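Local coordinates for protein gene product PA4716 (Pseudomonas aeruginosa, PDB 1U0K) that is of unproven function but belongs to the PhzF family of the diaminopimelate-epimerase clan and is probably an isomerase, at residues R6-D11 with L277-L282; L167-T172 with V197-V202; L32-M37 with R62-T67. All blocks are in the same frame, centred on the assembly; numbering follows the deposited sequence.

Contact 1 of 3, residues R6-D11 with L277-L282; sequences RYWQLD and LARAEL
Y7 and A280 form the tightly packed part of an antiparallel strand pair that joins the N-terminal strand to the C-terminal strand of the PhzF fold, and the ladder is broken by a classic beta bulge at L277 and A278, which both face Q9. The CB of A280 sits over the face of the Y7 ring, shifted toward its rim, and comes within 3.3 Å of Y7 CZ. Y7 CG lies between its own backbone N and carbonyl carbon (chi1 70°), and the ring meets L282 CD2 at its edge, 3.7 Å from Y7 CD2. Between their backbones A280 N donates to Y7 O at 2.8 Å, and Y7 N returns a bond to A280 O. On the other face of the sheet, where R6, W8, R279 and E281 line up, the packing is aliphatic on aromatic: R279 CG lies 3.6 Å from the centroid of the six-membered ring of W8. This side is partly exposed at the two arginines and E281. R6 and E281 run side by side, their charged atoms not in contact; R6 NH2 makes a salt bridge with D27, and E281 OE2 a hydrogen bond with S4 OG. Residues 278-282 continue the sheet into a strand of the second subunit, whose E43 takes a bond from Q9 NE2. At the bulge Q9 O receives L277 N at 2.8 Å and, weakly, A278 N at 3.3 Å.

Contact 2 of 3, residues L167-T172 with V197-V202; sequences LLLPVT and VYLLDV
The Y198 ring meets L168 CD2 obliquely, and that methyl lies 3.8 Å from Y198 CB; the pair sits on one face of a parallel two-strand ladder in the PhzF fold, 167-170 beside 197-201. Y198 CG is anti to its backbone N (chi1 -166°), and the ring leads away from the neighbouring strand toward helix 222-234, where it touches A224 and V228 while its OH bonds Q248. P170, on the same face, brings CB to V202 CG1 and also packs on Y231 of that helix. The opposite face carries L167, L169, V197 and L199. There L169 and L199 lie side by side, pointing the same way, with their CD2 methyls 3.7 Å apart, and F141 of helix 135-144 covers L167 and V197. Every residue that touches across this contact is buried. Four backbone bonds hold the register, and they change character along the ladder: Y198 N reaches L167 O at 3.0 Å on an almost straight line (174°), whereas L200 N approaches L169 O at 3.2 Å from above the carbonyl plane. The last of the four, V171 N to L200 O at 2.9 Å, closes the P170-L200 bridge; beyond it the segments are linked by a water 2.8 Å from V171 O that accepts from V202 N at 3.0 Å.

Contact 3 of 3, residues L32-M37 with R62-T67; sequences LDDAAM and RARIFT
The first turn of helix 34-44 stands beside strand 60-67 with its backbone well clear of it, the nearest CA atoms being those of M37 and F66 at 7.7 Å, so side chains make the contact. D34 and R64 meet at the partly exposed end in a bidentate salt bridge. R64 presents both terminal nitrogens end-on, NH1 to D34 OD1 and NH2 to D34 OD2, each at 3.0 Å. The two flat groups are steeply turned, 75° apart, and the guanidinium nitrogens reach the carboxylate oxygens from above its plane; D34 OD2 itself lies in the guanidinium plane. R64 is bent twice, at chi2 -79° and chi3 -63°, and its NE makes a second salt bridge with E71, which probably steadies the guanidinium. M37, a selenomethionine, places SE over one face of that guanidinium, offset toward the rim, and 4.0 Å from R64 CG. The same SE lies 5.1 Å from the centroid of the F66 ring in an oblique Met-aromatic contact, while M37 CB comes to 3.6 Å from F66 CE1. Behind D34 the helix start is capped by D33, whose OD1 accepts from A36 N at 2.9 Å. M37 also packs on F51 of strand 48-54, the antiparallel neighbour of strand 60-67, and F66 reaches further along helix 34-44 to Q38 and T41.

Contacts 1 and 3 are neighbours, with centres about 16 Å apart and nearest atoms about 6 Å apart; contact 2 lies across the chain's centre from both, its centre about 34 Å from that of contact 1 and about 30 Å from that of contact 3. Helix 34-44 bridges the near pair: it begins in contact 3, and its W40 and L44 pack on L282 and Y7 of contact 1. Contact 3 is the closest of the three to E48, the predicted active-site residue: the side chain of F66 is about 7 Å from that of E48. The side chain of Q9 in contact 1 is about 10 Å from that of E48. For Y198 in contact 2 the side-chain distance to E48 is about 11 Å. Only contact 1 also reaches the second subunit.

Contact 1 of 3, residues R6-D11 with L277-L282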
# COMPACT_ATOMS: atom_id res chain seq x y z
N ARG A 6 17.75 6.94 -8.46
CA ARG A 6 16.38 7.13 -8.88
C ARG A 6 15.58 5.87 -8.66
O ARG A 6 16.12 4.76 -8.66
CB ARG A 6 16.30 7.42 -10.37
CG ARG A 6 17.05 8.66 -10.82
CD ARG A 6 17.32 8.71 -12.32
NE ARG A 6 18.03 7.52 -12.81
CZ ARG A 6 18.34 7.29 -14.09
NH1 ARG A 6 18.03 8.18 -15.04
NH2 ARG A 6 18.98 6.18 -14.43
N TYR A 7 14.29 6.05 -8.49
CA TYR A 7 13.33 5.00 -8.74
C TYR A 7 12.29 5.49 -9.73
O TYR A 7 12.19 6.69 -10.03
CB TYR A 7 12.71 4.46 -7.45
CG TYR A 7 11.76 5.40 -6.76
CD1 TYR A 7 10.45 5.50 -7.15
CD2 TYR A 7 12.20 6.20 -5.72
CE1 TYR A 7 9.57 6.38 -6.51
CE2 TYR A 7 11.32 7.08 -5.06
CZ TYR A 7 10.02 7.16 -5.48
OH TYR A 7 9.14 8.03 -4.87
N TRP A 8 11.52 4.55 -10.26
CA TRP A 8 10.54 4.84 -11.30
C TRP A 8 9.24 4.17 -10.97
O TRP A 8 9.24 3.02 -10.54
CB TRP A 8 11.02 4.34 -12.65
CG TRP A 8 12.39 4.79 -13.03
CD1 TRP A 8 13.59 4.38 -12.49
CD2 TRP A 8 12.73 5.73 -14.06
NE1 TRP A 8 14.63 5.02 -13.11
CE2 TRP A 8 14.14 5.84 -14.08
CE3 TRP A 8 11.98 6.49 -14.98
CZ2 TRP A 8 14.81 6.68 -14.98
CZ3 TRP A 8 12.65 7.31 -15.86
CH2 TRP A 8 14.04 7.40 -15.86
N GLN A 9 8.13 4.86 -11.21
CA GLN A 9 6.79 4.32 -11.05
C GLN A 9 6.28 3.91 -12.42
O GLN A 9 6.26 4.71 -13.34
CB GLN A 9 5.86 5.38 -10.42
CG GLN A 9 4.42 4.95 -10.27
CD GLN A 9 4.22 3.79 -9.31
OE1 GLN A 9 5.06 3.53 -8.44
NE2 GLN A 9 3.11 3.07 -9.48
N LEU A 10 5.93 2.64 -12.56
CA LEU A 10 5.44 2.06 -13.80
C LEU A 10 4.12 1.36 -13.56
O LEU A 10 3.82 0.97 -12.44
CB LEU A 10 6.43 1.00 -14.32
CG LEU A 10 7.68 1.47 -15.06
CD1 LEU A 10 8.61 2.25 -14.20
CD2 LEU A 10 8.41 0.26 -15.63
N ASP A 11 3.35 1.16 -14.62
CA ASP A 11 2.22 0.24 -14.59
C ASP A 11 2.47 -0.91 -15.55
O ASP A 11 2.84 -0.69 -16.70
CB ASP A 11 0.95 0.95 -15.01
CG ASP A 11 0.46 1.90 -13.97
OD1 ASP A 11 0.65 1.63 -12.76
OD2 ASP A 11 -0.12 2.95 -14.28
N LEU A 277 5.31 6.11 -15.62
CA LEU A 277 4.51 7.20 -15.05
C LEU A 277 5.31 8.33 -14.42
O LEU A 277 4.90 9.49 -14.52
CB LEU A 277 3.53 6.65 -14.01
CG LEU A 277 2.20 6.12 -14.53
CD1 LEU A 277 2.33 4.96 -15.49
CD2 LEU A 277 1.33 5.75 -13.34
N ALA A 278 6.39 8.01 -13.72
CA ALA A 278 7.16 9.01 -12.97
C ALA A 278 8.59 8.57 -12.76
O ALA A 278 8.88 7.38 -12.64
CB ALA A 278 6.51 9.27 -11.61
N ARG A 279 9.48 9.55 -12.74
CA ARG A 279 10.88 9.37 -12.42
C ARG A 279 11.18 10.15 -11.13
O ARG A 279 10.99 11.36 -11.10
CB ARG A 279 11.76 9.92 -13.55
CG ARG A 279 13.26 9.79 -13.33
CD ARG A 279 14.10 10.54 -14.36
NE ARG A 279 13.88 11.98 -14.26
CZ ARG A 279 13.28 12.74 -15.17
NH1 ARG A 279 12.82 12.23 -16.30
NH2 ARG A 279 13.13 14.04 -14.94
N ALA A 280 11.67 9.47 -10.11
CA ALA A 280 11.92 10.06 -8.80
C ALA A 280 13.41 10.08 -8.49
O ALA A 280 14.10 9.08 -8.65
CB ALA A 280 11.18 9.28 -7.73
N GLU A 281 13.89 11.23 -8.04
CA GLU A 281 15.26 11.41 -7.59
C GLU A 281 15.31 11.30 -6.07
O GLU A 281 14.56 11.97 -5.39
CB GLU A 281 15.73 12.79 -8.01
CG GLU A 281 16.12 12.87 -9.46
CD GLU A 281 17.54 12.37 -9.72
OE1 GLU A 281 17.73 11.72 -10.76
OE2 GLU A 281 18.45 12.62 -8.89
N LEU A 282 16.19 10.45 -5.54
CA LEU A 282 16.34 10.29 -4.10
C LEU A 282 17.11 11.47 -3.56
O LEU A 282 18.11 11.88 -4.14
CB LEU A 282 17.07 8.98 -3.75
CG LEU A 282 16.32 7.68 -4.04
CD1 LEU A 282 17.07 6.54 -3.38
CD2 LEU A 282 14.88 7.74 -3.60

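Contact 2 of 3, residues L167-T172 with V197-V202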
# COMPACT_ATOMS: atom_id res chain seq x y z
N LEU A 167 -0.97 -22.89 -5.14
CA LEU A 167 -2.08 -23.84 -5.19
C LEU A 167 -3.13 -23.20 -6.07
O LEU A 167 -3.73 -22.20 -5.70
CB LEU A 167 -2.63 -24.09 -3.79
CG LEU A 167 -3.39 -25.38 -3.43
CD1 LEU A 167 -4.57 -25.08 -2.50
CD2 LEU A 167 -3.82 -26.21 -4.64
N LEU A 168 -3.33 -23.74 -7.27
CA LEU A 168 -4.40 -23.30 -8.14
C LEU A 168 -5.68 -24.03 -7.71
O LEU A 168 -5.70 -25.25 -7.63
CB LEU A 168 -4.07 -23.61 -9.60
CG LEU A 168 -2.72 -23.09 -10.12
CD1 LEU A 168 -2.59 -23.39 -11.60
CD2 LEU A 168 -2.57 -21.59 -9.86
N LEU A 169 -6.70 -23.24 -7.39
CA LEU A 169 -7.96 -23.76 -6.86
C LEU A 169 -9.08 -23.42 -7.82
O LEU A 169 -9.62 -22.32 -7.77
CB LEU A 169 -8.25 -23.13 -5.49
CG LEU A 169 -9.35 -23.81 -4.68
CD1 LEU A 169 -8.91 -25.19 -4.22
CD2 LEU A 169 -9.76 -22.94 -3.51
N PRO A 170 -9.41 -24.33 -8.75
CA PRO A 170 -10.48 -24.07 -9.71
C PRO A 170 -11.85 -23.93 -9.05
O PRO A 170 -12.29 -24.85 -8.35
CB PRO A 170 -10.41 -25.27 -10.65
CG PRO A 170 -9.06 -25.83 -10.46
CD PRO A 170 -8.77 -25.62 -9.00
N VAL A 171 -12.47 -22.77 -9.22
CA VAL A 171 -13.79 -22.47 -8.69
C VAL A 171 -14.68 -21.93 -9.81
O VAL A 171 -14.19 -21.61 -10.90
CB VAL A 171 -13.73 -21.44 -7.54
CG1 VAL A 171 -12.96 -22.03 -6.36
CG2 VAL A 171 -13.11 -20.12 -7.98
N THR A 172 -15.98 -21.80 -9.55
CA THR A 172 -16.92 -21.29 -10.54
C THR A 172 -16.83 -19.77 -10.61
O THR A 172 -16.44 -19.12 -9.64
CB THR A 172 -18.39 -21.66 -10.20
OG1 THR A 172 -18.75 -21.15 -8.91
CG2 THR A 172 -18.59 -23.16 -10.06
N VAL A 197 -2.32 -19.18 -2.56
CA VAL A 197 -3.50 -19.70 -3.26
C VAL A 197 -3.87 -18.72 -4.38
O VAL A 197 -3.89 -17.50 -4.18
CB VAL A 197 -4.72 -19.84 -2.32
CG1 VAL A 197 -5.97 -20.23 -3.12
CG2 VAL A 197 -4.46 -20.86 -1.24
N TYR A 198 -4.18 -19.28 -5.55
CA TYR A 198 -4.71 -18.51 -6.68
C TYR A 198 -6.07 -19.12 -7.07
O TYR A 198 -6.14 -20.25 -7.54
CB TYR A 198 -3.73 -18.55 -7.86
CG TYR A 198 -4.02 -17.54 -8.94
CD1 TYR A 198 -3.47 -16.27 -8.90
CD2 TYR A 198 -4.84 -17.86 -10.02
CE1 TYR A 198 -3.73 -15.33 -9.90
CE2 TYR A 198 -5.11 -16.94 -11.03
CZ TYR A 198 -4.56 -15.67 -10.96
OH TYR A 198 -4.84 -14.75 -11.96
N LEU A 199 -7.14 -18.37 -6.83
CA LEU A 199 -8.48 -18.80 -7.23
C LEU A 199 -8.65 -18.63 -8.73
O LEU A 199 -8.31 -17.58 -9.26
CB LEU A 199 -9.56 -18.00 -6.50
CG LEU A 199 -9.52 -17.97 -4.97
CD1 LEU A 199 -10.74 -17.23 -4.43
CD2 LEU A 199 -9.44 -19.36 -4.39
N LEU A 200 -9.19 -19.65 -9.39
CA LEU A 200 -9.18 -19.71 -10.85
C LEU A 200 -10.53 -20.15 -11.42
O LEU A 200 -10.97 -21.25 -11.16
CB LEU A 200 -8.10 -20.68 -11.33
CG LEU A 200 -7.90 -20.85 -12.83
CD1 LEU A 200 -7.50 -19.54 -13.47
CD2 LEU A 200 -6.86 -21.92 -13.10
N ASP A 201 -11.16 -19.27 -12.19
CA ASP A 201 -12.25 -19.63 -13.08
C ASP A 201 -11.65 -20.07 -14.42
O ASP A 201 -11.21 -19.24 -15.21
CB ASP A 201 -13.19 -18.43 -13.25
CG ASP A 201 -14.21 -18.61 -14.36
OD1 ASP A 201 -14.46 -19.77 -14.76
OD2 ASP A 201 -14.80 -17.65 -14.89
N VAL A 202 -11.61 -21.38 -14.67
CA VAL A 202 -10.91 -21.91 -15.84
C VAL A 202 -11.62 -21.60 -17.16
O VAL A 202 -10.96 -21.51 -18.20
CB VAL A 202 -10.66 -23.44 -15.75
CG1 VAL A 202 -9.93 -23.80 -14.46
CG2 VAL A 202 -11.96 -24.24 -15.88
O HOH W 1 -12.92 -23.25 -12.71

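Contact 3 of 3, residues L32-M37 with R62-T67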
# COMPACT_ATOMS: atom_id res chain seq x y z
N LEU A 32 22.30 -0.05 -1.86
CA LEU A 32 21.34 -0.49 -0.83
C LEU A 32 21.63 -1.87 -0.29
O LEU A 32 21.89 -2.81 -1.04
CB LEU A 32 19.93 -0.51 -1.42
CG LEU A 32 19.38 0.80 -1.96
CD1 LEU A 32 17.97 0.58 -2.51
CD2 LEU A 32 19.37 1.90 -0.91
N ASP A 33 21.55 -2.03 1.03
CA ASP A 33 21.55 -3.36 1.62
C ASP A 33 20.14 -3.94 1.65
O ASP A 33 19.18 -3.27 1.27
CB ASP A 33 22.27 -3.39 2.98
CG ASP A 33 21.56 -2.60 4.07
OD1 ASP A 33 20.39 -2.20 3.91
OD2 ASP A 33 22.14 -2.35 5.16
N ASP A 34 20.01 -5.20 2.07
CA ASP A 34 18.72 -5.89 2.05
C ASP A 34 17.67 -5.19 2.91
O ASP A 34 16.51 -5.10 2.51
CB ASP A 34 18.87 -7.33 2.52
CG ASP A 34 19.73 -8.17 1.59
OD1 ASP A 34 20.31 -7.63 0.62
OD2 ASP A 34 19.84 -9.40 1.74
N ALA A 35 18.07 -4.72 4.07
CA ALA A 35 17.16 -4.01 4.96
C ALA A 35 16.65 -2.76 4.27
O ALA A 35 15.46 -2.44 4.37
CB ALA A 35 17.85 -3.64 6.27
N ALA A 36 17.52 -2.04 3.57
CA ALA A 36 17.11 -0.83 2.87
C ALA A 36 16.16 -1.12 1.72
O ALA A 36 15.22 -0.36 1.48
CB ALA A 36 18.33 -0.06 2.39
N MSE A 37 16.37 -2.22 1.01
CA MSE A 37 15.47 -2.61 -0.07
C MSE A 37 14.08 -2.91 0.50
O MSE A 37 13.07 -2.44 -0.03
CB MSE A 37 16.02 -3.81 -0.82
CG MSE A 37 17.25 -3.48 -1.63
SE MSE A 37 17.93 -5.07 -2.52
CE MSE A 37 19.70 -4.48 -3.02
N ARG A 62 21.27 -8.34 -12.20
CA ARG A 62 20.67 -9.08 -11.10
C ARG A 62 19.47 -8.30 -10.61
O ARG A 62 19.44 -7.07 -10.67
CB ARG A 62 21.67 -9.30 -9.98
CG ARG A 62 22.87 -10.15 -10.36
CD ARG A 62 23.84 -10.36 -9.21
NE ARG A 62 24.65 -9.17 -8.96
CZ ARG A 62 24.98 -8.70 -7.75
NH1 ARG A 62 24.59 -9.31 -6.64
NH2 ARG A 62 25.73 -7.61 -7.66
N ALA A 63 18.49 -9.02 -10.11
CA ALA A 63 17.26 -8.41 -9.61
C ALA A 63 16.89 -8.95 -8.24
O ALA A 63 17.16 -10.11 -7.92
CB ALA A 63 16.17 -8.63 -10.57
N ARG A 64 16.26 -8.10 -7.45
CA ARG A 64 15.72 -8.49 -6.16
C ARG A 64 14.29 -7.94 -6.13
O ARG A 64 14.07 -6.76 -6.41
CB ARG A 64 16.53 -7.88 -5.01
CG ARG A 64 18.03 -8.16 -5.00
CD ARG A 64 18.41 -9.52 -4.50
NE ARG A 64 18.05 -9.78 -3.10
CZ ARG A 64 18.75 -9.41 -2.04
NH1 ARG A 64 19.87 -8.70 -2.15
NH2 ARG A 64 18.31 -9.76 -0.84
N ILE A 65 13.33 -8.81 -5.82
CA ILE A 65 11.92 -8.45 -5.77
C ILE A 65 11.39 -8.60 -4.36
O ILE A 65 11.61 -9.63 -3.73
CB ILE A 65 11.08 -9.33 -6.73
CG1 ILE A 65 11.54 -9.18 -8.18
CG2 ILE A 65 9.61 -8.99 -6.60
CD1 ILE A 65 10.98 -10.24 -9.11
N PHE A 66 10.72 -7.57 -3.87
CA PHE A 66 10.11 -7.58 -2.55
C PHE A 66 8.64 -7.22 -2.61
O PHE A 66 8.24 -6.33 -3.35
CB PHE A 66 10.79 -6.57 -1.64
CG PHE A 66 12.21 -6.90 -1.30
CD1 PHE A 66 13.22 -6.64 -2.20
CD2 PHE A 66 12.53 -7.42 -0.05
CE1 PHE A 66 14.54 -6.94 -1.87
CE2 PHE A 66 13.84 -7.72 0.28
CZ PHE A 66 14.84 -7.48 -0.63
N THR A 67 7.86 -7.90 -1.77
CA THR A 67 6.55 -7.39 -1.38
C THR A 67 6.72 -6.62 -0.07
O THR A 67 7.79 -6.54 0.48
CB THR A 67 5.52 -8.51 -1.18
OG1 THR A 67 5.90 -9.30 -0.04
CG2 THR A 67 5.46 -9.45 -2.34